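Local coordinates for protein polysaccharide Lyase Family 6 (Bacteroides cellulosilyticus, PDB 6QPS) that probably cleaves alginate by beta-elimination, acting on its mannuronic acid blocks, and binds a calcium ion, at residues Arg134-Glu139 against Val448-His453; Cys169-Lys174 against Asp197-Gly202; Asp233-Arg238 against Ala443-Val448; Asn258-Ser263 against Glu278-Ile283. One frame throughout, in Å; residues are numbered along the deposited sequence.

Interaction 1 (Arg134-Glu139 against Val448-His453); sequences RCVIDE and VGPTWH
Val136 CG2 sits over one face of the His453 imidazole as a CH-pi contact, 3.8 Å from CG2 to the ring centroid and 19° off the normal. The same methyl also approaches Trp452 CH2 obliquely, CG2 to CH2 3.4 Å, while Pro450 CB of the same turn lies against one indole face. At the indole edge, near its plane, Arg134 O takes a weak, bent hydrogen bond from Trp452 NE1 (3.3 Å, 130°). Trp452 CG lies between its backbone N and carbonyl carbon (chi1 51°), which folds the indole back over Pro450. A leucine in place of Trp452 would probably leave Arg134 O without this donor and one flank of Val136 uncovered. A water joins Asp138 OD2 (2.8 Å) to His453 NE2 (2.7 Å). The type I turn Pro450-His453 packs against Arg134 and Val136 of strand 131-138, which lies between strands 99-111 and 170-172; His453 occupies the N-cap position of helix 454-465, its ring also meeting Tyr170.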
loop_
_atom_site.group_PDB
_atom_site.type_symbol
_atom_site.label_atom_id
_atom_site.label_comp_id
_atom_site.label_asym_id
_atom_site.label_seq_id
_atom_site.Cartn_x
_atom_site.Cartn_y
_atom_site.Cartn_z
ATOM N N ARG A 134 16.345 -4.110 2.835
ATOM C CA ARG A 134 16.938 -5.235 2.108
ATOM C C ARG A 134 16.644 -6.567 2.788
ATOM O O ARG A 134 17.473 -7.479 2.771
ATOM C CB ARG A 134 18.446 -5.069 1.909
ATOM C CG ARG A 134 18.849 -3.729 1.335
ATOM C CD ARG A 134 20.333 -3.676 0.996
ATOM N NE ARG A 134 21.200 -4.065 2.109
ATOM C CZ ARG A 134 21.743 -3.229 2.983
ATOM N NH1 ARG A 134 21.506 -1.928 2.911
ATOM N NH2 ARG A 134 22.526 -3.698 3.944
ATOM N N CYS A 135 15.438 -6.702 3.333
ATOM C CA CYS A 135 14.975 -7.950 3.930
ATOM C C CYS A 135 13.911 -8.586 3.046
ATOM O O CYS A 135 13.261 -7.923 2.232
ATOM C CB CYS A 135 14.404 -7.708 5.332
ATOM S SG CYS A 135 15.662 -7.248 6.543
ATOM N N VAL A 136 13.745 -9.897 3.204
ATOM C CA VAL A 136 12.710 -10.654 2.522
ATOM C C VAL A 136 11.782 -11.280 3.557
ATOM O O VAL A 136 12.236 -11.798 4.585
ATOM C CB VAL A 136 13.351 -11.752 1.647
ATOM C CG1 VAL A 136 12.292 -12.739 1.145
ATOM C CG2 VAL A 136 14.126 -11.182 0.464
ATOM N N ILE A 137 10.483 -11.250 3.264
ATOM C CA ILE A 137 9.496 -12.086 3.943
ATOM C C ILE A 137 8.772 -12.875 2.855
ATOM O O ILE A 137 8.058 -12.297 2.016
ATOM C CB ILE A 137 8.500 -11.263 4.769
ATOM C CG1 ILE A 137 9.211 -10.360 5.778
ATOM C CG2 ILE A 137 7.528 -12.209 5.504
ATOM C CD1 ILE A 137 8.269 -9.515 6.674
ATOM N N ASP A 138 8.959 -14.198 2.850
ATOM C CA ASP A 138 8.410 -15.070 1.813
ATOM C C ASP A 138 7.836 -16.319 2.470
ATOM O O ASP A 138 8.493 -16.926 3.324
ATOM C CB ASP A 138 9.505 -15.468 0.801
ATOM C CG ASP A 138 8.965 -16.269 -0.387
ATOM O OD1 ASP A 138 7.791 -16.135 -0.749
ATOM O OD2 ASP A 138 9.721 -17.077 -0.969
ATOM N N GLU A 139 6.597 -16.674 2.104
ATOM C CA GLU A 139 5.978 -17.936 2.546
ATOM C C GLU A 139 5.883 -18.035 4.071
ATOM O O GLU A 139 5.975 -19.127 4.636
ATOM C CB GLU A 139 6.711 -19.164 1.987
ATOM C CG GLU A 139 6.786 -19.245 0.474
ATOM C CD GLU A 139 5.491 -19.691 -0.183
ATOM O OE1 GLU A 139 4.493 -19.945 0.530
ATOM O OE2 GLU A 139 5.470 -19.796 -1.437
ATOM N N VAL A 448 14.220 -1.288 -7.045
ATOM C CA VAL A 448 13.275 -1.849 -6.083
ATOM C C VAL A 448 13.820 -3.149 -5.518
ATOM O O VAL A 448 14.398 -3.964 -6.246
ATOM C CB VAL A 448 11.907 -2.077 -6.769
ATOM C CG1 VAL A 448 11.949 -3.226 -7.744
ATOM C CG2 VAL A 448 10.825 -2.294 -5.735
ATOM N N GLY A 449 13.596 -3.367 -4.221
ATOM C CA GLY A 449 13.813 -4.654 -3.609
ATOM C C GLY A 449 15.244 -4.972 -3.244
ATOM O O GLY A 449 16.165 -4.201 -3.511
ATOM N N PRO A 450 15.448 -6.152 -2.627
ATOM C CA PRO A 450 16.806 -6.634 -2.309
ATOM C C PRO A 450 17.449 -7.388 -3.467
ATOM O O PRO A 450 16.925 -8.419 -3.902
ATOM C CB PRO A 450 16.578 -7.560 -1.107
ATOM C CG PRO A 450 15.134 -8.058 -1.303
ATOM C CD PRO A 450 14.379 -7.040 -2.126
ATOM N N THR A 451 18.614 -6.902 -3.920
ATOM C CA THR A 451 19.281 -7.422 -5.111
ATOM C C THR A 451 19.753 -8.865 -4.963
ATOM O O THR A 451 19.988 -9.545 -5.978
ATOM C CB THR A 451 20.519 -6.555 -5.412
ATOM O OG1 THR A 451 21.434 -6.617 -4.307
ATOM C CG2 THR A 451 20.136 -5.103 -5.649
ATOM N N TRP A 452 19.895 -9.361 -3.736
ATOM C CA TRP A 452 20.427 -10.693 -3.513
ATOM C C TRP A 452 19.379 -11.790 -3.602
ATOM O O TRP A 452 19.744 -12.972 -3.581
ATOM C CB TRP A 452 21.103 -10.753 -2.151
ATOM C CG TRP A 452 20.295 -10.246 -0.955
ATOM C CD1 TRP A 452 20.429 -9.034 -0.328
ATOM C CD2 TRP A 452 19.282 -10.962 -0.226
ATOM N NE1 TRP A 452 19.554 -8.954 0.729
ATOM C CE2 TRP A 452 18.850 -10.128 0.819
ATOM C CE3 TRP A 452 18.703 -12.226 -0.352
ATOM C CZ2 TRP A 452 17.877 -10.520 1.732
ATOM C CZ3 TRP A 452 17.732 -12.610 0.544
ATOM C CH2 TRP A 452 17.335 -11.767 1.582
ATOM N N HIS A 453 18.100 -11.438 -3.705
ATOM C CA HIS A 453 17.023 -12.421 -3.710
ATOM C C HIS A 453 16.667 -12.750 -5.159
ATOM O O HIS A 453 16.169 -11.885 -5.895
ATOM C CB HIS A 453 15.803 -11.882 -2.954
ATOM C CG HIS A 453 14.775 -12.931 -2.644
ATOM N ND1 HIS A 453 15.080 -14.088 -1.965
ATOM C CD2 HIS A 453 13.444 -12.983 -2.900
ATOM C CE1 HIS A 453 13.986 -14.817 -1.824
ATOM N NE2 HIS A 453 12.982 -14.170 -2.384
HETATM O O HOH W 1 10.878 -15.747 -3.085
#

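Interaction 2 (Cys169-Lys174 against Asp197-Gly202)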
loop_
_atom_site.group_PDB
_atom_site.type_symbol
_atom_site.label_atom_id
_atom_site.label_comp_id
_atom_site.label_asym_id
_atom_site.label_seq_id
_atom_site.Cartn_x
_atom_site.Cartn_y
_atom_site.Cartn_z
ATOM N N CYS A 169 12.723 -3.924 0.423
ATOM C CA CYS A 169 12.347 -5.267 0.864
ATOM C C CYS A 169 11.498 -5.966 -0.195
ATOM O O CYS A 169 10.987 -5.343 -1.129
ATOM C CB CYS A 169 11.570 -5.195 2.182
ATOM S SG CYS A 169 12.535 -4.682 3.642
ATOM N N TYR A 170 11.369 -7.287 -0.051
ATOM C CA TYR A 170 10.523 -8.125 -0.909
ATOM C C TYR A 170 9.586 -8.907 -0.006
ATOM O O TYR A 170 10.051 -9.601 0.911
ATOM C CB TYR A 170 11.397 -9.093 -1.707
ATOM C CG TYR A 170 10.690 -10.067 -2.635
ATOM C CD1 TYR A 170 10.347 -11.331 -2.209
ATOM C CD2 TYR A 170 10.392 -9.722 -3.941
ATOM C CE1 TYR A 170 9.731 -12.252 -3.070
ATOM C CE2 TYR A 170 9.773 -10.624 -4.797
ATOM C CZ TYR A 170 9.441 -11.884 -4.349
ATOM O OH TYR A 170 8.812 -12.776 -5.220
ATOM N N PHE A 171 8.281 -8.782 -0.248
ATOM C CA PHE A 171 7.274 -9.458 0.562
ATOM C C PHE A 171 6.353 -10.213 -0.381
ATOM O O PHE A 171 5.689 -9.587 -1.214
ATOM C CB PHE A 171 6.419 -8.457 1.345
ATOM C CG PHE A 171 7.191 -7.467 2.192
ATOM C CD1 PHE A 171 7.384 -6.166 1.766
ATOM C CD2 PHE A 171 7.673 -7.823 3.432
ATOM C CE1 PHE A 171 8.043 -5.249 2.569
ATOM C CE2 PHE A 171 8.357 -6.896 4.230
ATOM C CZ PHE A 171 8.515 -5.609 3.794
ATOM N N ALA A 172 6.289 -11.541 -0.259
ATOM C CA ALA A 172 5.478 -12.298 -1.205
ATOM C C ALA A 172 4.938 -13.596 -0.622
ATOM O O ALA A 172 5.464 -14.152 0.346
ATOM C CB ALA A 172 6.266 -12.630 -2.483
ATOM N N ASN A 173 3.878 -14.087 -1.262
ATOM C CA ASN A 173 3.307 -15.415 -1.009
ATOM C C ASN A 173 2.711 -15.563 0.387
ATOM O O ASN A 173 2.844 -16.610 1.030
ATOM C CB ASN A 173 4.317 -16.508 -1.334
ATOM C CG ASN A 173 4.794 -16.402 -2.776
ATOM O OD1 ASN A 173 3.984 -16.447 -3.688
ATOM N ND2 ASN A 173 6.078 -16.167 -2.978
ATOM N N LYS A 174 2.013 -14.517 0.832
ATOM C CA LYS A 174 1.160 -14.631 2.007
ATOM C C LYS A 174 -0.107 -15.401 1.622
ATOM O O LYS A 174 -0.758 -15.070 0.625
ATOM C CB LYS A 174 0.834 -13.250 2.582
ATOM C CG LYS A 174 0.257 -13.369 4.007
ATOM C CD LYS A 174 0.013 -11.989 4.642
ATOM C CE LYS A 174 -0.177 -12.016 6.154
ATOM N NZ LYS A 174 -1.069 -13.148 6.570
ATOM N N ASP A 197 9.189 2.707 1.049
ATOM C CA ASP A 197 9.727 3.053 -0.259
ATOM C C ASP A 197 10.582 1.946 -0.870
ATOM O O ASP A 197 11.305 1.216 -0.185
ATOM C CB ASP A 197 10.547 4.369 -0.208
ATOM C CG ASP A 197 11.842 4.237 0.590
ATOM O OD1 ASP A 197 11.789 4.147 1.822
ATOM O OD2 ASP A 197 12.936 4.184 -0.037
ATOM N N HIS A 198 10.524 1.856 -2.194
ATOM C CA HIS A 198 11.379 0.946 -2.968
ATOM C C HIS A 198 11.204 -0.522 -2.577
ATOM O O HIS A 198 12.133 -1.321 -2.727
ATOM C CB HIS A 198 12.859 1.347 -2.916
ATOM C CG HIS A 198 13.123 2.721 -3.438
ATOM N ND1 HIS A 198 13.293 3.012 -4.778
ATOM C CD2 HIS A 198 13.255 3.893 -2.783
ATOM C CE1 HIS A 198 13.529 4.307 -4.915
ATOM N NE2 HIS A 198 13.491 4.870 -3.721
ATOM N N ASN A 199 10.013 -0.900 -2.114
ATOM C CA ASN A 199 9.733 -2.299 -1.811
ATOM C C ASN A 199 9.034 -2.967 -2.985
ATOM O O ASN A 199 8.391 -2.311 -3.816
ATOM C CB ASN A 199 8.844 -2.398 -0.576
ATOM C CG ASN A 199 9.461 -1.747 0.609
ATOM O OD1 ASN A 199 10.433 -2.233 1.174
ATOM N ND2 ASN A 199 8.887 -0.636 1.018
ATOM N N PHE A 200 9.195 -4.289 -3.062
ATOM C CA PHE A 200 8.512 -5.134 -4.035
ATOM C C PHE A 200 7.523 -6.015 -3.268
ATOM O O PHE A 200 7.922 -6.951 -2.557
ATOM C CB PHE A 200 9.535 -5.969 -4.818
ATOM C CG PHE A 200 8.988 -6.598 -6.092
ATOM C CD1 PHE A 200 8.183 -7.720 -6.040
ATOM C CD2 PHE A 200 9.294 -6.051 -7.327
ATOM C CE1 PHE A 200 7.702 -8.295 -7.212
ATOM C CE2 PHE A 200 8.808 -6.618 -8.492
ATOM C CZ PHE A 200 8.008 -7.727 -8.421
ATOM N N PHE A 201 6.241 -5.703 -3.404
ATOM C CA PHE A 201 5.164 -6.492 -2.810
ATOM C C PHE A 201 4.729 -7.472 -3.897
ATOM O O PHE A 201 4.116 -7.071 -4.888
ATOM C CB PHE A 201 4.016 -5.586 -2.364
ATOM C CG PHE A 201 4.391 -4.607 -1.278
ATOM C CD1 PHE A 201 4.788 -3.334 -1.611
ATOM C CD2 PHE A 201 4.352 -4.951 0.066
ATOM C CE1 PHE A 201 5.150 -2.422 -0.649
ATOM C CE2 PHE A 201 4.693 -4.020 1.056
ATOM C CZ PHE A 201 5.103 -2.761 0.692
ATOM N N GLY A 202 5.123 -8.739 -3.769
ATOM C CA GLY A 202 4.844 -9.756 -4.768
ATOM C C GLY A 202 3.518 -10.472 -4.594
ATOM O O GLY A 202 2.593 -10.006 -3.916
HETATM O O HOH W 2 2.824 -9.307 -1.149
#
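Cys169 N and Asn199 OD1 meet at one end of the contact, the amide oxygen accepting the backbone N-H at 2.9 Å with the donor tilted 19° from the carbonyl plane. From there a parallel ladder runs on: Phe200 N to Cys169 O (2.8 Å), Phe171 N to Phe200 O, and Gly202 N to Phe171 O. Aromatic residues pair in register in the middle. Phe171 and Phe201 lie side by side on one sheet face, CD1 to CE2 3.5 Å, their planes 22° apart but slid so that the rings barely overlap; Tyr170 and Phe200 are likewise nearly parallel and slid apart on the other face, CE2 to CD1 3.5 Å. Gly202 leaves room for Ala172 CB, which comes 3.9 Å from Gly202 CA, and a water bridges Phe171 O and Gly202 O.

Asn199 places its amide with CG beside its own backbone N (chi1 -58°), and ND2 is fixed by Ile166 O. A leucine at Asn199 would probably leave Cys169 N and Ile166 O without these partners. Farther out, Tyr170 OH bonds Asn459 of helix 454-465, which also packs on Phe200, while Phe201 stacks on Phe236. Parallel strands one coil apart, with aromatics in register and Asn199 in an asparagine row that goes on to Asn234, are characteristic of the right-handed parallel beta-helix of PL6 lyases.

Interaction 3 (Asp233-Arg238 against Ala443-Val448)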
loop_
_atom_site.group_PDB
_atom_site.type_symbol
_atom_site.label_atom_id
_atom_site.label_comp_id
_atom_site.label_asym_id
_atom_site.label_seq_id
_atom_site.Cartn_x
_atom_site.Cartn_y
_atom_site.Cartn_z
ATOM N N ASP A 233 7.446 4.919 -4.650
ATOM C CA ASP A 233 8.397 4.158 -5.459
ATOM C C ASP A 233 8.370 2.656 -5.141
ATOM O O ASP A 233 9.407 1.995 -5.187
ATOM C CB ASP A 233 9.831 4.697 -5.335
ATOM C CG ASP A 233 10.001 6.089 -5.885
ATOM O OD1 ASP A 233 9.406 6.415 -6.926
ATOM O OD2 ASP A 233 10.741 6.887 -5.264
ATOM N N ASN A 234 7.192 2.103 -4.855
ATOM C CA ASN A 234 7.059 0.670 -4.620
ATOM C C ASN A 234 6.397 -0.016 -5.813
ATOM O O ASN A 234 5.643 0.603 -6.571
ATOM C CB ASN A 234 6.182 0.373 -3.396
ATOM C CG ASN A 234 6.685 1.031 -2.116
ATOM O OD1 ASN A 234 7.610 0.542 -1.455
ATOM N ND2 ASN A 234 6.039 2.134 -1.724
ATOM N N VAL A 235 6.687 -1.317 -5.963
ATOM C CA VAL A 235 6.036 -2.182 -6.952
ATOM C C VAL A 235 5.074 -3.129 -6.244
ATOM O O VAL A 235 5.422 -3.724 -5.216
ATOM C CB VAL A 235 7.058 -3.001 -7.757
ATOM C CG1 VAL A 235 6.365 -3.952 -8.717
ATOM C CG2 VAL A 235 7.967 -2.102 -8.535
ATOM N N PHE A 236 3.864 -3.248 -6.797
ATOM C CA PHE A 236 2.850 -4.226 -6.388
ATOM C C PHE A 236 2.643 -5.156 -7.582
ATOM O O PHE A 236 2.143 -4.731 -8.628
ATOM C CB PHE A 236 1.558 -3.521 -5.967
ATOM C CG PHE A 236 1.763 -2.597 -4.793
ATOM C CD1 PHE A 236 2.256 -1.318 -4.987
ATOM C CD2 PHE A 236 1.517 -3.022 -3.511
ATOM C CE1 PHE A 236 2.488 -0.480 -3.911
ATOM C CE2 PHE A 236 1.749 -2.178 -2.428
ATOM C CZ PHE A 236 2.248 -0.920 -2.634
ATOM N N PHE A 237 3.036 -6.419 -7.442
ATOM C CA PHE A 237 3.085 -7.402 -8.541
ATOM C C PHE A 237 2.169 -8.573 -8.207
ATOM O O PHE A 237 2.443 -9.340 -7.273
ATOM C CB PHE A 237 4.541 -7.857 -8.694
ATOM C CG PHE A 237 4.786 -8.998 -9.664
ATOM C CD1 PHE A 237 4.906 -10.304 -9.215
ATOM C CD2 PHE A 237 4.992 -8.740 -11.010
ATOM C CE1 PHE A 237 5.192 -11.353 -10.102
ATOM C CE2 PHE A 237 5.267 -9.787 -11.905
ATOM C CZ PHE A 237 5.359 -11.076 -11.459
ATOM N N ARG A 238 1.074 -8.699 -8.951
ATOM C CA ARG A 238 0.146 -9.815 -8.759
ATOM C C ARG A 238 -0.380 -9.851 -7.328
ATOM O O ARG A 238 -0.630 -10.925 -6.759
ATOM C CB ARG A 238 0.786 -11.132 -9.216
ATOM C CG ARG A 238 1.093 -11.068 -10.707
ATOM C CD ARG A 238 1.775 -12.303 -11.186
ATOM N NE ARG A 238 1.943 -12.248 -12.637
ATOM C CZ ARG A 238 2.676 -13.097 -13.349
ATOM N NH1 ARG A 238 3.346 -14.075 -12.741
ATOM N NH2 ARG A 238 2.734 -12.953 -14.673
ATOM N N ALA A 443 11.428 3.795 -14.211
ATOM C CA ALA A 443 11.780 4.499 -12.980
ATOM C C ALA A 443 11.454 3.684 -11.735
ATOM O O ALA A 443 12.093 3.879 -10.692
ATOM C CB ALA A 443 11.061 5.852 -12.912
ATOM N N CYS A 444 10.448 2.813 -11.792
ATOM C CA CYS A 444 10.040 2.087 -10.594
ATOM C C CYS A 444 10.761 0.754 -10.402
ATOM O O CYS A 444 10.973 0.340 -9.251
ATOM C CB CYS A 444 8.530 1.825 -10.550
ATOM S SG CYS A 444 7.857 1.510 -8.900
ATOM N N ILE A 445 11.157 0.050 -11.466
ATOM C CA ILE A 445 11.565 -1.339 -11.262
ATOM C C ILE A 445 13.061 -1.572 -11.086
ATOM O O ILE A 445 13.456 -2.646 -10.617
ATOM C CB ILE A 445 11.018 -2.286 -12.350
ATOM C CG1 ILE A 445 11.662 -2.004 -13.714
ATOM C CG2 ILE A 445 9.509 -2.216 -12.399
ATOM C CD1 ILE A 445 11.293 -3.034 -14.802
ATOM N N PHE A 446 13.901 -0.639 -11.454
ATOM C CA PHE A 446 15.310 -0.991 -11.459
ATOM C C PHE A 446 16.029 -0.612 -10.179
ATOM O O PHE A 446 17.208 -0.945 -10.049
ATOM C CB PHE A 446 15.988 -0.453 -12.708
ATOM C CG PHE A 446 15.453 -1.065 -13.970
ATOM C CD1 PHE A 446 14.851 -0.270 -14.932
ATOM C CD2 PHE A 446 15.542 -2.436 -14.188
ATOM C CE1 PHE A 446 14.368 -0.824 -16.094
ATOM C CE2 PHE A 446 15.040 -2.998 -15.338
ATOM C CZ PHE A 446 14.457 -2.192 -16.299
ATOM N N THR A 447 15.323 -0.022 -9.208
ATOM C CA THR A 447 15.867 0.312 -7.902
ATOM C C THR A 447 15.057 -0.306 -6.757
ATOM O O THR A 447 15.193 0.117 -5.603
ATOM C CB THR A 447 15.878 1.842 -7.809
ATOM O OG1 THR A 447 16.206 2.237 -6.485
ATOM C CG2 THR A 447 14.503 2.408 -8.261
ATOM N N VAL A 448 14.220 -1.288 -7.045
ATOM C CA VAL A 448 13.275 -1.849 -6.083
ATOM C C VAL A 448 13.820 -3.149 -5.518
ATOM O O VAL A 448 14.398 -3.964 -6.246
ATOM C CB VAL A 448 11.907 -2.077 -6.769
ATOM C CG1 VAL A 448 11.949 -3.226 -7.744
ATOM C CG2 VAL A 448 10.825 -2.294 -5.735
HETATM O O HOH W 3 11.475 1.503 -6.866
#
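Val235 lies on a strand that packs against the C-terminal turn of helix 433-445, and no direct hydrogen bond joins the two segments; Asp233 and Cys444 bring their CA atoms within 5.8 Å, and a water there links Asp233 O to Cys444 O, giving 2.7 Å to each. Cys444 SG, extended opposite its backbone N (chi1 -158°), reaches toward the strand, 3.3 Å from Asn234 O and 3.6 Å from Val235 CG2. That valine methyl, met by a thiol and two branched side chains, carries the apolar part: Val448 CG2 is 4.0 Å from it and Ile445 CG2 4.2 Å. Asp233 also forms a salt bridge with Arg257, and Asn234 OD1 accepts from Asn199 N. This is plain packing of a helix and its following loop on the outside of the parallel beta-helix, away from the calcium site. Strand 230-237 lies between strands 200-201 and 254-261; Cys444 and Ile445 also rest on Leu259, Val448 on Phe200, and Val235 on Ile463 of helix 454-465.

Interaction 4 (Asn258-Ser263 against Glu278-Ile283)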
loop_
_atom_site.group_PDB
_atom_site.type_symbol
_atom_site.label_atom_id
_atom_site.label_comp_id
_atom_site.label_asym_id
_atom_site.label_seq_id
_atom_site.Cartn_x
_atom_site.Cartn_y
_atom_site.Cartn_z
ATOM N N ASN A 258 4.089 4.783 -7.346
ATOM C CA ASN A 258 4.009 3.332 -7.188
ATOM C C ASN A 258 3.536 2.720 -8.499
ATOM O O ASN A 258 2.871 3.384 -9.295
ATOM C CB ASN A 258 3.066 2.946 -6.048
ATOM C CG ASN A 258 3.497 3.536 -4.742
ATOM O OD1 ASN A 258 4.482 3.104 -4.118
ATOM N ND2 ASN A 258 2.796 4.586 -4.327
ATOM N N LEU A 259 3.905 1.452 -8.729
ATOM C CA LEU A 259 3.503 0.687 -9.910
ATOM C C LEU A 259 2.643 -0.481 -9.451
ATOM O O LEU A 259 3.079 -1.264 -8.600
ATOM C CB LEU A 259 4.718 0.142 -10.674
ATOM C CG LEU A 259 4.408 -0.795 -11.850
ATOM C CD1 LEU A 259 3.698 -0.088 -12.971
ATOM C CD2 LEU A 259 5.722 -1.419 -12.323
ATOM N N PHE A 260 1.431 -0.598 -10.021
ATOM C CA PHE A 260 0.474 -1.669 -9.708
ATOM C C PHE A 260 0.330 -2.537 -10.954
ATOM O O PHE A 260 -0.301 -2.126 -11.928
ATOM C CB PHE A 260 -0.865 -1.086 -9.272
ATOM C CG PHE A 260 -0.756 -0.175 -8.066
ATOM C CD1 PHE A 260 -0.494 1.181 -8.216
ATOM C CD2 PHE A 260 -0.850 -0.677 -6.774
ATOM C CE1 PHE A 260 -0.376 2.021 -7.105
ATOM C CE2 PHE A 260 -0.735 0.165 -5.675
ATOM C CZ PHE A 260 -0.490 1.507 -5.851
ATOM N N TYR A 261 0.948 -3.722 -10.933
ATOM C CA TYR A 261 1.105 -4.562 -12.118
ATOM C C TYR A 261 0.354 -5.870 -11.938
ATOM O O TYR A 261 0.666 -6.651 -11.029
ATOM C CB TYR A 261 2.593 -4.848 -12.339
ATOM C CG TYR A 261 2.967 -5.722 -13.529
ATOM C CD1 TYR A 261 2.981 -7.119 -13.423
ATOM C CD2 TYR A 261 3.333 -5.157 -14.744
ATOM C CE1 TYR A 261 3.351 -7.910 -14.491
ATOM C CE2 TYR A 261 3.698 -5.943 -15.823
ATOM C CZ TYR A 261 3.685 -7.325 -15.700
ATOM O OH TYR A 261 4.059 -8.146 -16.747
ATOM N N GLU A 262 -0.607 -6.119 -12.833
ATOM C CA GLU A 262 -1.390 -7.364 -12.837
ATOM C C GLU A 262 -1.974 -7.686 -11.456
ATOM O O GLU A 262 -2.023 -8.846 -11.048
ATOM C CB GLU A 262 -0.558 -8.541 -13.363
ATOM C CG GLU A 262 -0.230 -8.432 -14.848
ATOM C CD GLU A 262 0.421 -9.684 -15.428
ATOM O OE1 GLU A 262 0.808 -10.606 -14.671
ATOM O OE2 GLU A 262 0.561 -9.726 -16.669
ATOM N N SER A 263 -2.441 -6.659 -10.743
ATOM C CA SER A 263 -2.885 -6.802 -9.355
ATOM C C SER A 263 -4.397 -6.631 -9.285
ATOM O O SER A 263 -4.916 -5.554 -9.615
ATOM C CB SER A 263 -2.169 -5.777 -8.461
ATOM O OG SER A 263 -0.787 -6.102 -8.301
ATOM N N GLU A 278 -0.186 10.918 -6.283
ATOM C CA GLU A 278 0.597 11.547 -7.349
ATOM C C GLU A 278 1.387 10.527 -8.160
ATOM O O GLU A 278 2.202 9.780 -7.619
ATOM C CB GLU A 278 1.604 12.563 -6.754
ATOM C CG GLU A 278 0.976 13.833 -6.184
ATOM C CD GLU A 278 1.949 14.671 -5.371
ATOM O OE1 GLU A 278 2.902 14.109 -4.791
ATOM O OE2 GLU A 278 1.752 15.913 -5.275
ATOM N N SER A 279 1.192 10.548 -9.462
ATOM C CA SER A 279 2.116 9.931 -10.419
ATOM C C SER A 279 2.243 8.428 -10.255
ATOM O O SER A 279 3.294 7.864 -10.566
ATOM C CB SER A 279 3.508 10.576 -10.397
ATOM O OG SER A 279 3.442 11.994 -10.580
ATOM N N ASN A 280 1.184 7.762 -9.797
ATOM C CA ASN A 280 1.163 6.301 -9.767
ATOM C C ASN A 280 0.811 5.755 -11.145
ATOM O O ASN A 280 0.235 6.457 -11.976
ATOM C CB ASN A 280 0.153 5.811 -8.727
ATOM C CG ASN A 280 0.502 6.291 -7.322
ATOM O OD1 ASN A 280 1.364 5.735 -6.651
ATOM N ND2 ASN A 280 -0.134 7.368 -6.887
ATOM N N THR A 281 1.151 4.477 -11.376
ATOM C CA THR A 281 0.956 3.815 -12.659
ATOM C C THR A 281 0.342 2.441 -12.421
ATOM O O THR A 281 0.802 1.691 -11.549
ATOM C CB THR A 281 2.305 3.680 -13.379
ATOM O OG1 THR A 281 2.954 4.958 -13.453
ATOM C CG2 THR A 281 2.127 3.141 -14.807
ATOM N N PHE A 282 -0.681 2.120 -13.213
ATOM C CA PHE A 282 -1.404 0.855 -13.105
ATOM C C PHE A 282 -1.368 0.178 -14.467
ATOM O O PHE A 282 -1.832 0.746 -15.458
ATOM C CB PHE A 282 -2.858 1.042 -12.655
ATOM C CG PHE A 282 -3.047 1.778 -11.340
ATOM C CD1 PHE A 282 -2.824 3.143 -11.242
ATOM C CD2 PHE A 282 -3.557 1.105 -10.238
ATOM C CE1 PHE A 282 -3.056 3.819 -10.047
ATOM C CE2 PHE A 282 -3.780 1.763 -9.040
ATOM C CZ PHE A 282 -3.529 3.124 -8.946
ATOM N N ILE A 283 -0.823 -1.044 -14.517
ATOM C CA ILE A 283 -0.720 -1.837 -15.746
ATOM C C ILE A 283 -1.510 -3.126 -15.510
ATOM O O ILE A 283 -0.991 -4.075 -14.920
ATOM C CB ILE A 283 0.743 -2.131 -16.100
ATOM C CG1 ILE A 283 1.554 -0.829 -16.233
ATOM C CG2 ILE A 283 0.846 -3.009 -17.368
ATOM C CD1 ILE A 283 1.208 0.057 -17.405
HETATM O O HOH W 4 4.668 4.713 -11.361
#
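Phe260 and Phe282 form the tightly packed part of the contact, an offset stack with centroids 4.5 Å apart and planes at 16°. Phe260 CD1 stands over one face of the Phe282 ring, toward its rim and 3.4 Å from CE2. Both rings have CG beside their own backbone N, which aims them the same way. Next to them the amides of Asn258 and Asn280 are nearly coplanar, 8° apart, and Asn280 OD1 is gripped twice: by Asn258 ND2 almost in line with its C=O bond, and by Asn258 N from a tilted direction, 3.0 Å in each case. This is an asparagine ladder, and it continues to Asn234 N, which bonds Asn258 OD1, and to Asn305, which takes Asn280 N.

The opposite face is looser. Leu259 CD1 is 4.0 Å from Ile283 CG1, and Tyr261 CD2 is 4.2 Å from Ile283 CG2. Here a water 2.7 Å from Thr281 OG1 joins it to Asn258 O; the hydroxyl also bonds Arg440. The parallel backbone ladder, as in Phe260 N to Thr281 O and Ile283 N to Phe260 O, ends at partly exposed Glu262, whose N is 2.9 Å from Ile283 O and whose carboxylate binds Arg238 and His285. Strands 254-261 and 276-283 run parallel between strands 230-237 and 301-308, with helix 433-445 against Leu259 and Ile283 and helix 454-465 against Tyr261.

Interactions 1 to 4 follow successive coils of the parallel beta-helix, with the C-terminal chain laid along one side. Interactions 1 and 2 are hydrogen-bonded neighbours, Ile137 N to Tyr170 O being 2.9 Å; interactions 2 and 3 join through Phe201 N and Val235 O at 2.8 Å, and 3 and 4 through Phe236 N and Leu259 O at 2.8 Å. Val448 belongs to both 1 and 3. Phe201, Phe236, Phe260 and Phe282 continue one aromatic row through interactions 2, 3 and 4. The calcium site of Asn210, Glu213, Glu242 and Glu244 lies apart: the Phe260 side chain is about 14 Å from the ion, and the side chain of Phe201 about 10 Å from the side chain of Glu213.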